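Local coordinates for malonate decarboxylase subunit alpha (Acinetobacter baumannii ATCC 17978, PDB 6MPR) that serves as the alpha subunit of malonate decarboxylase, probably the acyl-carrier-protein transferase that exchanges acetyl for malonyl groups before decarboxylation, at the interface of chains A and B. Numbering follows the deposited sequence. Chains: chain A/B, Malonate decarboxylase subunit alpha.

Contact 1: the interface of chains A and B. Residues chain A 333, 335-336, 340; chain B 20-21, 24.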
# COMPACT_ATOMS: atom_id res chain seq x y z
N ALA A 333 21.10 -19.63 2.13
CA ALA A 333 21.95 -20.20 1.11
C ALA A 333 21.49 -19.87 -0.31
O ALA A 333 22.14 -20.32 -1.27
CB ALA A 333 22.05 -21.73 1.30
N PRO A 335 20.77 -16.39 -1.56
CA PRO A 335 20.58 -14.93 -1.50
C PRO A 335 20.40 -14.29 -2.86
O PRO A 335 19.93 -13.15 -2.92
CB PRO A 335 21.86 -14.44 -0.82
CG PRO A 335 22.89 -15.44 -1.21
CD PRO A 335 22.15 -16.77 -1.23
N ASP A 336 20.73 -14.98 -3.96
CA ASP A 336 20.40 -14.40 -5.27
C ASP A 336 18.89 -14.30 -5.49
O ASP A 336 18.45 -13.44 -6.28
CB ASP A 336 21.04 -15.22 -6.40
CG ASP A 336 22.51 -14.89 -6.58
OD1 ASP A 336 22.93 -13.84 -6.07
OD2 ASP A 336 23.25 -15.67 -7.23
N THR A 340 17.95 -10.78 1.68
CA THR A 340 18.69 -11.15 2.88
C THR A 340 19.60 -10.00 3.28
O THR A 340 20.07 -9.24 2.43
CB THR A 340 19.53 -12.42 2.66
OG1 THR A 340 20.51 -12.18 1.66
CG2 THR A 340 18.63 -13.60 2.27
N TRP B 20 24.77 -19.35 -6.14
CA TRP B 20 23.61 -18.65 -5.59
C TRP B 20 23.99 -17.37 -4.87
O TRP B 20 23.13 -16.72 -4.27
CB TRP B 20 22.82 -19.56 -4.64
CG TRP B 20 22.25 -20.79 -5.29
CD1 TRP B 20 22.73 -22.06 -5.21
CD2 TRP B 20 21.09 -20.85 -6.13
NE1 TRP B 20 21.94 -22.92 -5.94
CE2 TRP B 20 20.93 -22.20 -6.52
CE3 TRP B 20 20.19 -19.89 -6.60
CZ2 TRP B 20 19.88 -22.62 -7.34
CZ3 TRP B 20 19.14 -20.31 -7.42
CH2 TRP B 20 19.00 -21.66 -7.78
N THR B 21 25.26 -16.97 -4.94
CA THR B 21 25.79 -15.79 -4.28
C THR B 21 26.37 -14.80 -5.30
O THR B 21 27.32 -14.07 -5.00
CB THR B 21 26.87 -16.19 -3.29
OG1 THR B 21 27.89 -16.91 -3.99
CG2 THR B 21 26.27 -17.10 -2.23
N ARG B 24 25.94 -11.07 -4.20
CA ARG B 24 26.85 -10.81 -3.09
C ARG B 24 28.28 -10.66 -3.58
O ARG B 24 28.97 -9.71 -3.23
CB ARG B 24 26.76 -11.96 -2.08
CG ARG B 24 27.84 -11.88 -0.97
CD ARG B 24 27.66 -13.03 0.03
NE ARG B 24 26.36 -12.90 0.69
CZ ARG B 24 25.71 -13.91 1.27
NH1 ARG B 24 26.23 -15.13 1.26
NH2 ARG B 24 24.52 -13.68 1.83
O HOH W 1 23.77 -13.07 -3.55
O HOH W 2 23.01 -11.24 1.98
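B:Arg24 lays its side chain across A:Pro335 at about a right angle, where the N-terminal segment of one malonate decarboxylase alpha subunit meets the loop after helix 328-332 of the other. B:Arg24 belongs to helix 22-34. From CB its CG runs anti to the backbone N (chi1 171°), and the chain stays extended through CG to CD. It then bends at the CG-CD bond (chi3 -62°), which brings the guanidinium over the proline. A:Pro335 CG sits above one face of that group, towards its rim, 4.1 Å from B:Arg24 CZ. At the tip, B:Arg24 NH2 packs 3.8 Å from A:Pro335 CB. The same nitrogen reaches water 2 in the guanidinium plane at 2.9 Å, and this water also bonds A:Thr340 OG1. The backbone N of B:Arg24 bonds water 1, which leads to A:Asp336 OD1. Next to this, A:Pro335 CG meets the methyl CG2 of B:Thr21 at 3.9 Å. A direct hydrogen bond runs from A:Asp336 N to B:Trp20 O, 3.0 Å long and bent to 139° at the hydrogen. The indole of B:Trp20 turns away from this bond, while its CB lies 3.5 Å from A:Ala333 O.

Contact 2: the interface of chains A and B. Residues chain A 396-397, 399, 468, 470-471; chain B 399, 425.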
# COMPACT_ATOMS: atom_id res chain seq x y z
N HIS A 396 -8.09 -7.95 -5.61
CA HIS A 396 -8.88 -6.90 -6.23
C HIS A 396 -8.08 -6.28 -7.37
O HIS A 396 -6.85 -6.40 -7.44
CB HIS A 396 -9.30 -5.82 -5.22
CG HIS A 396 -8.19 -4.90 -4.82
ND1 HIS A 396 -7.35 -5.17 -3.77
CD2 HIS A 396 -7.79 -3.71 -5.34
CE1 HIS A 396 -6.46 -4.19 -3.66
NE2 HIS A 396 -6.71 -3.29 -4.59
N ASP A 397 -8.80 -5.64 -8.28
CA ASP A 397 -8.20 -4.86 -9.34
C ASP A 397 -7.71 -3.53 -8.77
O ASP A 397 -8.53 -2.70 -8.37
CB ASP A 397 -9.21 -4.63 -10.46
CG ASP A 397 -8.62 -3.83 -11.61
OD1 ASP A 397 -7.40 -3.96 -11.85
OD2 ASP A 397 -9.37 -3.07 -12.25
N ARG A 399 -7.11 -0.03 -8.71
CA ARG A 399 -7.53 1.04 -9.62
C ARG A 399 -6.61 2.26 -9.56
O ARG A 399 -6.83 3.20 -10.33
CB ARG A 399 -8.99 1.42 -9.31
CG ARG A 399 -10.00 0.28 -9.56
CD ARG A 399 -10.28 0.07 -11.07
NE ARG A 399 -11.13 -1.10 -11.35
CZ ARG A 399 -12.45 -1.08 -11.36
NH1 ARG A 399 -13.11 0.03 -11.09
NH2 ARG A 399 -13.13 -2.19 -11.64
N TYR A 468 -14.78 -9.70 -4.09
CA TYR A 468 -16.01 -9.39 -4.79
C TYR A 468 -16.01 -9.97 -6.20
O TYR A 468 -14.98 -10.05 -6.87
CB TYR A 468 -16.26 -7.88 -4.85
CG TYR A 468 -16.80 -7.36 -3.52
CD1 TYR A 468 -15.93 -7.00 -2.49
CD2 TYR A 468 -18.16 -7.28 -3.29
CE1 TYR A 468 -16.40 -6.56 -1.27
CE2 TYR A 468 -18.65 -6.82 -2.07
CZ TYR A 468 -17.75 -6.47 -1.06
OH TYR A 468 -18.19 -6.02 0.16
N ASP A 470 -16.95 -8.90 -9.01
CA ASP A 470 -16.47 -8.05 -10.09
C ASP A 470 -14.95 -7.93 -10.12
O ASP A 470 -14.42 -7.43 -11.12
CB ASP A 470 -17.13 -6.67 -9.98
CG ASP A 470 -17.29 -6.20 -8.53
OD1 ASP A 470 -18.11 -6.78 -7.77
OD2 ASP A 470 -16.57 -5.26 -8.14
N ASP A 471 -14.25 -8.38 -9.08
CA ASP A 471 -12.78 -8.40 -9.08
C ASP A 471 -12.20 -9.71 -9.59
O ASP A 471 -10.98 -9.78 -9.81
CB ASP A 471 -12.25 -8.14 -7.67
CG ASP A 471 -12.27 -6.67 -7.33
OD1 ASP A 471 -11.80 -5.87 -8.17
OD2 ASP A 471 -12.78 -6.31 -6.25
N ARG B 399 -10.47 -1.05 -3.98
CA ARG B 399 -11.34 -2.21 -3.99
C ARG B 399 -10.86 -3.34 -3.09
O ARG B 399 -11.54 -4.37 -3.00
CB ARG B 399 -11.52 -2.70 -5.41
CG ARG B 399 -12.36 -1.72 -6.18
CD ARG B 399 -12.09 -1.90 -7.63
NE ARG B 399 -12.65 -3.13 -8.15
CZ ARG B 399 -13.88 -3.23 -8.65
NH1 ARG B 399 -14.66 -2.15 -8.70
NH2 ARG B 399 -14.30 -4.39 -9.11
N ARG B 425 -21.11 -2.51 -1.78
CA ARG B 425 -20.01 -2.00 -0.98
C ARG B 425 -19.95 -0.48 -1.05
O ARG B 425 -20.53 0.16 -1.94
CB ARG B 425 -18.67 -2.60 -1.37
CG ARG B 425 -18.41 -2.75 -2.85
CD ARG B 425 -16.94 -3.13 -2.98
NE ARG B 425 -16.64 -3.78 -4.24
CZ ARG B 425 -15.42 -4.17 -4.59
NH1 ARG B 425 -14.39 -3.96 -3.77
NH2 ARG B 425 -15.24 -4.76 -5.76
O HOH W 3 -8.93 -0.55 -6.45
O HOH W 4 -18.75 -4.57 -6.01
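The aliphatic part of B:Arg399 packs against A:His396 and A:Arg399. Its CB lies 3.8 Å from A:His396 CB, and its CD 3.6 Å from A:Arg399 CG. The backbone C of B:Arg399 sits over the imidazole face. Beside this, B:Arg425 slides antiparallel past A:Tyr468, its extended chain laying the guanidinium over the ring with the planes 10° apart, a cation-pi stack. The B:Arg399 guanidinium is sandwiched between A:Arg399 NH2 and B:Arg425 NH2. Nearby carboxylates probably offset the gathered positive charge. A:Asp471 OD1 takes B:Arg399 NE at 2.9 Å on its syn side, and A:Asp397 N from the opposite face of the carboxylate. B:Arg425 NH2 links both acids, bonding A:Asp470 OD2 at 2.8 Å and A:Asp471 OD2 at 2.9 Å. A:Asp470 OD2 also forms a salt bridge with B:Arg399 NH2, a charge contact without a well-aimed N-H. B:Arg425 NH1 bonds B:Arg399 O, which may brace the two arginines. At the rim, water 4 joins B:Arg425 NE to A:Asp470 OD1, and water 3 joins the backbone N atoms of both Arg399 copies. The two acids lie on 3-10 helix 469-471, the arginines on loops. Because Arg399 meets its own copy, the patch lies close to the two-fold axis between the malonate decarboxylase alpha subunits.

Contact 3: the interface of chains A and B. Residues chain A 265, 297, 299, 317, 360-361; chain B 152-153.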
# COMPACT_ATOMS: atom_id res chain seq x y z
N SER A 265 4.75 -12.39 -12.79
CA SER A 265 4.85 -12.13 -11.36
C SER A 265 3.53 -12.47 -10.70
O SER A 265 2.46 -12.28 -11.29
CB SER A 265 5.21 -10.66 -11.09
OG SER A 265 4.30 -9.78 -11.73
N ASN A 297 8.94 -13.71 -10.82
CA ASN A 297 9.08 -12.84 -9.65
C ASN A 297 7.89 -13.03 -8.73
O ASN A 297 6.74 -12.93 -9.16
CB ASN A 297 9.21 -11.39 -10.11
CG ASN A 297 10.28 -11.22 -11.15
OD1 ASN A 297 11.46 -11.42 -10.86
ND2 ASN A 297 9.89 -10.87 -12.37
N THR A 299 5.82 -12.58 -4.83
CA THR A 299 5.56 -12.11 -3.48
C THR A 299 4.98 -13.31 -2.74
O THR A 299 3.84 -13.73 -3.01
CB THR A 299 4.60 -10.92 -3.45
OG1 THR A 299 3.38 -11.27 -4.12
CG2 THR A 299 5.22 -9.72 -4.15
N SER A 317 13.13 -14.27 -8.19
CA SER A 317 13.11 -13.40 -7.03
C SER A 317 11.89 -13.74 -6.18
O SER A 317 10.82 -14.07 -6.70
CB SER A 317 13.07 -11.93 -7.44
OG SER A 317 11.83 -11.60 -8.04
N ALA A 360 2.33 -4.41 -7.87
CA ALA A 360 3.48 -4.78 -8.68
C ALA A 360 3.42 -6.16 -9.32
O ALA A 360 4.27 -6.45 -10.17
CB ALA A 360 4.77 -4.68 -7.85
N VAL A 361 2.48 -7.03 -8.95
CA VAL A 361 2.45 -8.37 -9.54
C VAL A 361 1.26 -8.51 -10.49
O VAL A 361 0.23 -7.83 -10.36
CB VAL A 361 2.45 -9.51 -8.50
CG1 VAL A 361 3.65 -9.38 -7.54
CG2 VAL A 361 1.14 -9.59 -7.76
N VAL B 152 9.98 -6.54 -6.91
CA VAL B 152 9.46 -7.48 -7.90
C VAL B 152 10.27 -7.45 -9.19
O VAL B 152 11.09 -8.35 -9.44
CB VAL B 152 7.97 -7.20 -8.18
CG1 VAL B 152 7.42 -8.21 -9.18
CG2 VAL B 152 7.18 -7.26 -6.87
N ASP B 153 10.06 -6.43 -10.05
CA ASP B 153 10.69 -6.42 -11.37
C ASP B 153 11.56 -5.20 -11.64
O ASP B 153 12.08 -5.07 -12.76
CB ASP B 153 9.63 -6.55 -12.49
CG ASP B 153 8.47 -5.56 -12.35
OD1 ASP B 153 8.53 -4.71 -11.44
OD2 ASP B 153 7.51 -5.65 -13.15
O HOH W 5 5.12 -5.07 -12.27
O HOH W 6 5.70 -8.21 -13.47
O HOH W 7 13.40 -8.93 -10.70
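B:Val152 presses its two methyl groups into chain A, where the ends of strands 265-268 and 297-299 meet the loop after helix 350-359 of the malonate decarboxylase alpha subunit. The packed side surrounds the valine. CG1 stands anti to the backbone N (chi1 -178°) and faces A:Ser265 CB and A:Asn297 CB, each 3.8 Å away. The other branch, CG2, meets A:Ala360 CB at 3.7 Å. A:Thr299 CG2 and A:Val361 CG1 lie farther from this methyl, both at 4.2 Å. Both methyls touch strand and loop: CG1 also lies 3.7 Å from A:Ala360 O. The looser side is bridged by water. B:Asp153 OD2 binds water 5, which also bonds A:Ala360 O at 2.6 Å. The same carboxylate oxygen takes water 6, whose other partner is A:Ser265 OG. By the valine carbonyl, water 7 bonds B:Val152 O at 2.7 Å and reaches A:Asn297 OD1 in a longer link. A:Ser317 OG donates to that amide oxygen, in the carbonyl plane and on a lone pair. This second-shell bond, 2.9 Å long, probably fixes the turn of the A:Asn297 amide beside B:Val152.

Contact 3 lies between the others: its C-alpha centre is about 17 Å from that of contact 1 and about 21 Å from that of contact 2, while contacts 1 and 2 are about 37 Å apart. The three share no residue, yet all join chains A and B. Chain B supplies its N-terminal segment to contact 1, the loop at 152-153 to contact 3 and later loops to contact 2. Two-fold symmetry repeats each contact with the chains exchanged. Such widely spaced contacts would probably limit rocking between the subunits, although the structure alone does not show that the dimer is the biological form.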